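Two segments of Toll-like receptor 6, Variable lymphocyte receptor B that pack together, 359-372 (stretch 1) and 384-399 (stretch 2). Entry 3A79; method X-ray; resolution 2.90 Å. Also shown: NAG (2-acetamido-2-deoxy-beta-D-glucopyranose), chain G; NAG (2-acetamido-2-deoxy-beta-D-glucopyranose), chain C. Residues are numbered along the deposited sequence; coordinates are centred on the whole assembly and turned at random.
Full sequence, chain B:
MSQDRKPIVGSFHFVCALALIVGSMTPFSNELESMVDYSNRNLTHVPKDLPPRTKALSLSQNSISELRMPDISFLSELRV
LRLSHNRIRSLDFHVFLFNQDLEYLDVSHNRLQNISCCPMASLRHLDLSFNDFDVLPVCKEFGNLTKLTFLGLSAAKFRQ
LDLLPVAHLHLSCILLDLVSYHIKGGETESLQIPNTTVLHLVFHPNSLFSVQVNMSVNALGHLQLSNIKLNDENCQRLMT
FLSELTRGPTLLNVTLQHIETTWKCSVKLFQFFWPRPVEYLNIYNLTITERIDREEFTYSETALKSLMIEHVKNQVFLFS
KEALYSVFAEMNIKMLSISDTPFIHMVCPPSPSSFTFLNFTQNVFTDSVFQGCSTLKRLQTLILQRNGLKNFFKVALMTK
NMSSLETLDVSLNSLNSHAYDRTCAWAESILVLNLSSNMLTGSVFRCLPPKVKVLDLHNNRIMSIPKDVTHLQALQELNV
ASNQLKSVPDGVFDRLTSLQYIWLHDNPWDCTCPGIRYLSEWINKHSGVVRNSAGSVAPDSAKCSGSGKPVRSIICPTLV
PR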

# COMPACT_ATOMS: atom_id res chain seq x y z
N ASN B 359 -2.71 -18.16 5.70
CA ASN B 359 -3.37 -16.94 6.15
C ASN B 359 -2.30 -15.94 6.56
O ASN B 359 -1.80 -16.00 7.68
N PHE B 360 -1.94 -15.06 5.64
CA PHE B 360 -0.97 -14.01 5.92
C PHE B 360 -1.64 -12.65 5.97
O PHE B 360 -1.39 -11.80 5.12
N THR B 361 -2.49 -12.46 6.98
CA THR B 361 -3.26 -11.23 7.12
C THR B 361 -2.42 -10.07 7.66
O THR B 361 -1.58 -10.25 8.55
N GLN B 362 -2.65 -8.89 7.12
CA GLN B 362 -2.08 -7.67 7.65
C GLN B 362 -0.56 -7.70 7.79
O GLN B 362 -0.01 -7.52 8.87
N ASN B 363 0.12 -7.92 6.68
CA ASN B 363 1.56 -7.76 6.66
C ASN B 363 1.88 -6.69 5.64
O ASN B 363 1.12 -5.75 5.47
N VAL B 364 2.99 -6.85 4.94
CA VAL B 364 3.35 -5.95 3.87
C VAL B 364 3.77 -6.76 2.64
O VAL B 364 4.77 -6.45 1.99
N PHE B 365 2.99 -7.80 2.33
CA PHE B 365 3.23 -8.67 1.16
C PHE B 365 2.99 -7.97 -0.17
O PHE B 365 2.24 -7.00 -0.26
N THR B 366 3.59 -8.48 -1.23
CA THR B 366 3.40 -7.90 -2.55
C THR B 366 2.86 -8.93 -3.54
O THR B 366 2.72 -10.10 -3.21
N ASP B 367 2.55 -8.47 -4.74
CA ASP B 367 2.00 -9.33 -5.79
C ASP B 367 3.03 -10.33 -6.31
O ASP B 367 2.69 -11.23 -7.08
N SER B 368 4.29 -10.17 -5.90
CA SER B 368 5.32 -11.13 -6.28
C SER B 368 5.30 -12.37 -5.38
O SER B 368 5.96 -13.37 -5.67
N VAL B 369 4.53 -12.31 -4.30
CA VAL B 369 4.39 -13.46 -3.43
C VAL B 369 3.96 -14.67 -4.25
O VAL B 369 3.02 -14.58 -5.05
N PHE B 370 4.67 -15.79 -4.05
CA PHE B 370 4.39 -17.05 -4.73
C PHE B 370 4.33 -16.96 -6.27
O PHE B 370 3.59 -17.72 -6.91
N GLN B 371 5.09 -16.05 -6.87
CA GLN B 371 5.09 -15.97 -8.32
C GLN B 371 5.59 -17.27 -8.91
O GLN B 371 6.67 -17.75 -8.55
N GLY B 372 4.80 -17.85 -9.82
CA GLY B 372 5.14 -19.10 -10.46
C GLY B 372 5.56 -20.17 -9.48
O GLY B 372 6.50 -20.92 -9.72
N LEU B 384 -4.62 -13.35 1.85
CA LEU B 384 -3.64 -12.28 1.76
C LEU B 384 -4.25 -10.91 2.12
O LEU B 384 -3.72 -9.85 1.77
N GLN B 385 -5.37 -10.95 2.83
CA GLN B 385 -6.07 -9.74 3.25
C GLN B 385 -5.23 -8.74 4.04
O GLN B 385 -4.54 -9.10 4.98
N ARG B 386 -5.30 -7.48 3.65
CA ARG B 386 -4.61 -6.39 4.34
C ARG B 386 -3.11 -6.35 4.07
O ARG B 386 -2.31 -6.24 4.99
N ASN B 387 -2.75 -6.43 2.79
CA ASN B 387 -1.36 -6.30 2.36
C ASN B 387 -1.19 -5.25 1.25
O ASN B 387 -2.03 -4.38 1.08
N GLY B 388 -0.09 -5.35 0.50
CA GLY B 388 0.20 -4.37 -0.54
C GLY B 388 0.14 -4.90 -1.96
O GLY B 388 0.90 -4.45 -2.81
N LEU B 389 -0.75 -5.85 -2.24
CA LEU B 389 -0.84 -6.42 -3.58
C LEU B 389 -1.30 -5.40 -4.61
O LEU B 389 -2.42 -4.91 -4.53
N LYS B 390 -0.45 -5.09 -5.58
CA LYS B 390 -0.76 -4.02 -6.54
C LYS B 390 -1.53 -4.51 -7.77
O LYS B 390 -2.66 -4.11 -8.01
N ASN B 391 -0.89 -5.40 -8.54
CA ASN B 391 -1.35 -5.75 -9.88
C ASN B 391 -2.30 -6.95 -9.99
O ASN B 391 -1.86 -8.08 -10.13
N PHE B 392 -3.60 -6.68 -9.98
CA PHE B 392 -4.62 -7.72 -10.12
C PHE B 392 -4.29 -8.86 -11.10
O PHE B 392 -4.73 -9.99 -10.90
N PHE B 393 -3.54 -8.57 -12.15
CA PHE B 393 -3.25 -9.61 -13.13
C PHE B 393 -2.04 -10.45 -12.74
O PHE B 393 -1.91 -11.61 -13.15
N LYS B 394 -1.15 -9.87 -11.94
CA LYS B 394 -0.06 -10.63 -11.36
C LYS B 394 -0.65 -11.60 -10.32
O LYS B 394 -0.23 -12.75 -10.22
N VAL B 395 -1.64 -11.13 -9.58
CA VAL B 395 -2.37 -11.94 -8.59
C VAL B 395 -3.12 -13.12 -9.23
O VAL B 395 -3.53 -14.06 -8.54
N ALA B 396 -3.32 -13.07 -10.54
CA ALA B 396 -3.98 -14.17 -11.22
C ALA B 396 -2.93 -15.18 -11.63
O ALA B 396 -3.16 -16.38 -11.56
N LEU B 397 -1.77 -14.67 -12.04
CA LEU B 397 -0.68 -15.52 -12.50
C LEU B 397 -0.10 -16.32 -11.33
O LEU B 397 0.53 -17.36 -11.53
N MET B 398 -0.34 -15.82 -10.12
CA MET B 398 0.13 -16.47 -8.90
C MET B 398 -0.50 -17.84 -8.69
O MET B 398 0.17 -18.78 -8.26
N THR B 399 -1.79 -17.95 -8.98
CA THR B 399 -2.53 -19.18 -8.72
C THR B 399 -2.42 -20.19 -9.87
O THR B 399 -3.00 -21.27 -9.81

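The two stretches of one chain meet in a mixed contact in which backbone and side-chain hydrogen bonds lie beside a small apolar cluster around L384 and M398, and together they bury 1026 Å² of surface.

At the start of the contact the backbones run close together, and Q362 N donates to Q385 O at 2.9 Å with a nearly straight geometry. The CA atoms of T361 and Q362 lean on the same neighbouring backbone, T361 CA lying 3.3 Å from Q385 O and Q362 CA 3.0 Å from R386 O. Beside this pairing R386 points toward stretch 1, with chi1 between wells at -107°. Its NH1 donates to Q362 OE1 at 3.0 Å, an atom that Q362 can present because its side chain is extended, with chi1 and chi2 both t. T361 CG2 covers one face of the guanidinium, 3.6 Å from R386 NH1. The same nitrogen reaches the sugar, R386 NH1 donating to O7 of NAG (chain C) at 3.1 Å, while R386 NH2 holds Q385 OE1 at 2.7 Å. The guanidinium thus ties together both stretches and the glycan. A second sugar, NAG (chain G), is covalently attached to N359 through ND2, and N359 OD1 accepts from T361 OG1 at 3.1 Å.

N387 (chi1 m) also points toward stretch 1 and is buried among the backbone of residues 360 to 365; its amide orientation is uncertain. Next to it, G388 N donates to F365 O at 3.0 Å. The lack of a side chain at G388 matters here, because an ideal CB would lie only 3.3 Å from F365 O.

The apolar cluster forms behind this backbone pairing. The CA-to-CB bond of L384 points away, but its m,t rotamer brings the end of the side chain back to stretch 1. L384 CD2 lies 3.6 Å from F365 CD2 and 4.2 Å from F360 CB, and L384 CD1 is 4.2 Å from V369 CG1. F360 and F365 both adopt m rotamers. V369, in the p rotamer and pointing toward stretch 2, also meets M398, with V369 CG1 3.6 Å from M398 SD. The extended chi1 and chi2 of M398 (both t) carry the sulfur to this position, and M398 CG packs 4.0 Å from F370 CB.

D367 has the largest area covered by the opposing stretch. Its chi1 is p and its CB points toward stretch 2, so that OD1 accepts from two successive backbone amides, K390 N and N391 N, each 3.2 Å from D367 OD1. The aliphatic part of K394 lies alongside, K394 CD being 3.0 Å from D367 OD2. At the far end Q371 starts away from stretch 2, but its side chain folds back: Q371 NE2 donates to K394 O at 3.3 Å and to D367 O at 3.0 Å, linking the helix to the turn, while Q371 OE1 sits 3.4 Å from L397 CD2.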

# COMPACT_ATOMS: atom_id res chain seq x y z
CB ASN B 359 -4.33 -17.25 7.31
CG ASN B 359 -5.00 -16.00 7.90
OD1 ASN B 359 -4.67 -14.87 7.55
ND2 ASN B 359 -5.94 -16.23 8.83
CB PHE B 360 0.14 -14.01 4.86
CG PHE B 360 0.86 -15.32 4.76
CD1 PHE B 360 0.61 -16.19 3.71
CD2 PHE B 360 1.78 -15.70 5.73
CE1 PHE B 360 1.28 -17.40 3.61
CE2 PHE B 360 2.45 -16.91 5.64
CZ PHE B 360 2.20 -17.76 4.58
CB THR B 361 -4.48 -11.41 8.05
OG1 THR B 361 -5.60 -11.90 7.31
CG2 THR B 361 -4.87 -10.09 8.67
CB GLN B 362 -2.72 -7.33 9.00
CG GLN B 362 -2.40 -5.92 9.49
CD GLN B 362 -3.17 -5.57 10.73
OE1 GLN B 362 -4.36 -5.86 10.84
NE2 GLN B 362 -2.50 -4.94 11.69
CB ASN B 363 2.24 -9.08 6.28
CG ASN B 363 1.88 -10.19 7.22
OD1 ASN B 363 1.41 -11.24 6.79
ND2 ASN B 363 2.09 -9.97 8.51
CB VAL B 364 4.45 -4.96 4.31
CG1 VAL B 364 4.46 -3.72 3.40
CG2 VAL B 364 4.24 -4.55 5.78
CB PHE B 365 2.35 -9.92 1.22
CG PHE B 365 2.85 -10.98 2.16
CD1 PHE B 365 3.73 -10.66 3.19
CD2 PHE B 365 2.40 -12.30 2.04
CE1 PHE B 365 4.17 -11.64 4.06
CE2 PHE B 365 2.83 -13.28 2.91
CZ PHE B 365 3.72 -12.95 3.91
CB THR B 366 4.70 -7.28 -3.09
OG1 THR B 366 5.70 -8.30 -3.28
CG2 THR B 366 5.21 -6.23 -2.10
CB ASP B 367 1.44 -8.49 -6.94
CG ASP B 367 2.39 -7.39 -7.38
OD1 ASP B 367 1.96 -6.22 -7.44
OD2 ASP B 367 3.57 -7.71 -7.67
CB SER B 368 6.71 -10.49 -6.30
OG SER B 368 7.05 -9.98 -5.03
CB VAL B 369 3.41 -13.21 -2.27
CG1 VAL B 369 1.97 -13.42 -2.72
CG2 VAL B 369 3.74 -14.11 -1.08
CB PHE B 370 3.11 -17.69 -4.18
CG PHE B 370 3.12 -17.90 -2.70
CD1 PHE B 370 1.95 -17.78 -1.97
CD2 PHE B 370 4.29 -18.21 -2.03
CE1 PHE B 370 1.94 -17.97 -0.59
CE2 PHE B 370 4.29 -18.41 -0.66
CZ PHE B 370 3.12 -18.29 0.06
CB GLN B 371 5.90 -14.78 -8.84
CG GLN B 371 5.06 -13.53 -9.09
CD GLN B 371 3.68 -13.85 -9.66
OE1 GLN B 371 3.54 -14.30 -10.80
NE2 GLN B 371 2.64 -13.59 -8.86
CB LEU B 384 -3.01 -12.30 0.36
CG LEU B 384 -2.15 -13.56 0.17
CD1 LEU B 384 -1.99 -13.93 -1.28
CD2 LEU B 384 -0.77 -13.39 0.81
CB GLN B 385 -7.31 -10.11 4.06
CG GLN B 385 -7.74 -9.05 5.03
CD GLN B 385 -9.14 -9.29 5.56
OE1 GLN B 385 -9.67 -8.50 6.35
NE2 GLN B 385 -9.75 -10.39 5.10
CB ARG B 386 -4.91 -6.39 5.84
CG ARG B 386 -5.85 -5.27 6.29
CD ARG B 386 -6.41 -5.53 7.67
NE ARG B 386 -7.24 -6.73 7.67
CZ ARG B 386 -7.40 -7.55 8.71
NH1 ARG B 386 -6.76 -7.29 9.85
NH2 ARG B 386 -8.17 -8.62 8.62
CB ASN B 387 -0.82 -7.66 1.95
CG ASN B 387 -0.68 -8.61 3.13
OD1 ASN B 387 -1.56 -9.44 3.39
ND2 ASN B 387 0.42 -8.49 3.86
CB LEU B 389 -1.79 -7.62 -3.61
CG LEU B 389 -1.49 -8.82 -2.73
CD1 LEU B 389 -2.21 -10.06 -3.26
CD2 LEU B 389 -0.01 -9.05 -2.70
CB LYS B 390 0.52 -3.32 -7.01
CG LYS B 390 0.52 -1.80 -6.89
CD LYS B 390 1.09 -1.35 -5.54
CE LYS B 390 1.68 0.04 -5.64
NZ LYS B 390 0.71 1.04 -6.22
CB ASN B 391 -0.14 -5.95 -10.79
CG ASN B 391 -0.53 -6.22 -12.23
OD1 ASN B 391 0.31 -6.29 -13.11
ND2 ASN B 391 -1.83 -6.37 -12.48
CB PHE B 392 -5.96 -7.09 -10.51
CG PHE B 392 -7.04 -8.08 -10.84
CD1 PHE B 392 -7.89 -8.56 -9.86
CD2 PHE B 392 -7.22 -8.52 -12.15
CE1 PHE B 392 -8.89 -9.47 -10.17
CE2 PHE B 392 -8.22 -9.43 -12.47
CZ PHE B 392 -9.06 -9.90 -11.48
CB PHE B 393 -3.09 -9.01 -14.53
CG PHE B 393 -4.35 -8.39 -15.07
CD1 PHE B 393 -4.40 -7.04 -15.37
CD2 PHE B 393 -5.48 -9.15 -15.27
CE1 PHE B 393 -5.55 -6.47 -15.86
CE2 PHE B 393 -6.64 -8.58 -15.77
CZ PHE B 393 -6.67 -7.24 -16.06
CB LYS B 394 1.01 -9.71 -10.75
CG LYS B 394 2.44 -10.15 -11.05
CD LYS B 394 3.46 -9.39 -10.20
CE LYS B 394 4.89 -9.94 -10.37
NZ LYS B 394 5.58 -9.46 -11.61
CB VAL B 395 -3.37 -11.06 -7.77
CG1 VAL B 395 -4.10 -11.89 -6.71
CG2 VAL B 395 -2.66 -9.87 -7.13
CB ALA B 396 -4.73 -13.67 -12.45
CB LEU B 397 0.40 -14.67 -13.16
CG LEU B 397 1.55 -15.42 -13.86
CD1 LEU B 397 1.07 -16.07 -15.16
CD2 LEU B 397 2.75 -14.50 -14.11
CB MET B 398 -0.19 -15.59 -7.70
CG MET B 398 0.03 -16.27 -6.37
SD MET B 398 -0.22 -15.10 -5.02
CE MET B 398 -1.96 -15.32 -4.69
CB THR B 399 -4.02 -18.88 -8.45
OG1 THR B 399 -4.65 -18.40 -9.64
CG2 THR B 399 -4.15 -17.83 -7.36
C1 NAG G . -6.50 -15.03 9.43
C2 NAG G . -7.83 -15.46 10.04
C3 NAG G . -8.45 -14.41 10.98
C4 NAG G . -7.43 -13.71 11.88
C5 NAG G . -6.16 -13.38 11.11
C6 NAG G . -5.08 -12.90 12.06
C7 NAG G . -9.28 -16.97 8.78
C8 NAG G . -10.35 -17.09 7.74
N2 NAG G . -8.79 -15.75 8.99
O3 NAG G . -9.48 -15.00 11.76
O4 NAG G . -8.05 -12.55 12.43
O5 NAG G . -5.66 -14.50 10.42
O6 NAG G . -5.00 -13.81 13.14
O7 NAG G . -8.89 -17.98 9.39
C1 NAG C . -7.88 -12.44 13.86
C2 NAG C . -7.71 -10.97 14.26
C3 NAG C . -7.85 -10.76 15.76
C4 NAG C . -9.18 -11.36 16.23
C5 NAG C . -9.17 -12.84 15.89
C6 NAG C . -10.49 -13.51 16.25
C7 NAG C . -6.43 -9.49 12.83
C8 NAG C . -5.10 -8.82 12.58
N2 NAG C . -6.46 -10.38 13.82
O3 NAG C . -7.70 -9.39 16.09
O4 NAG C . -9.34 -11.13 17.62
O5 NAG C . -8.96 -13.07 14.52
O6 NAG C . -11.50 -13.06 15.37
O7 NAG C . -7.42 -9.23 12.14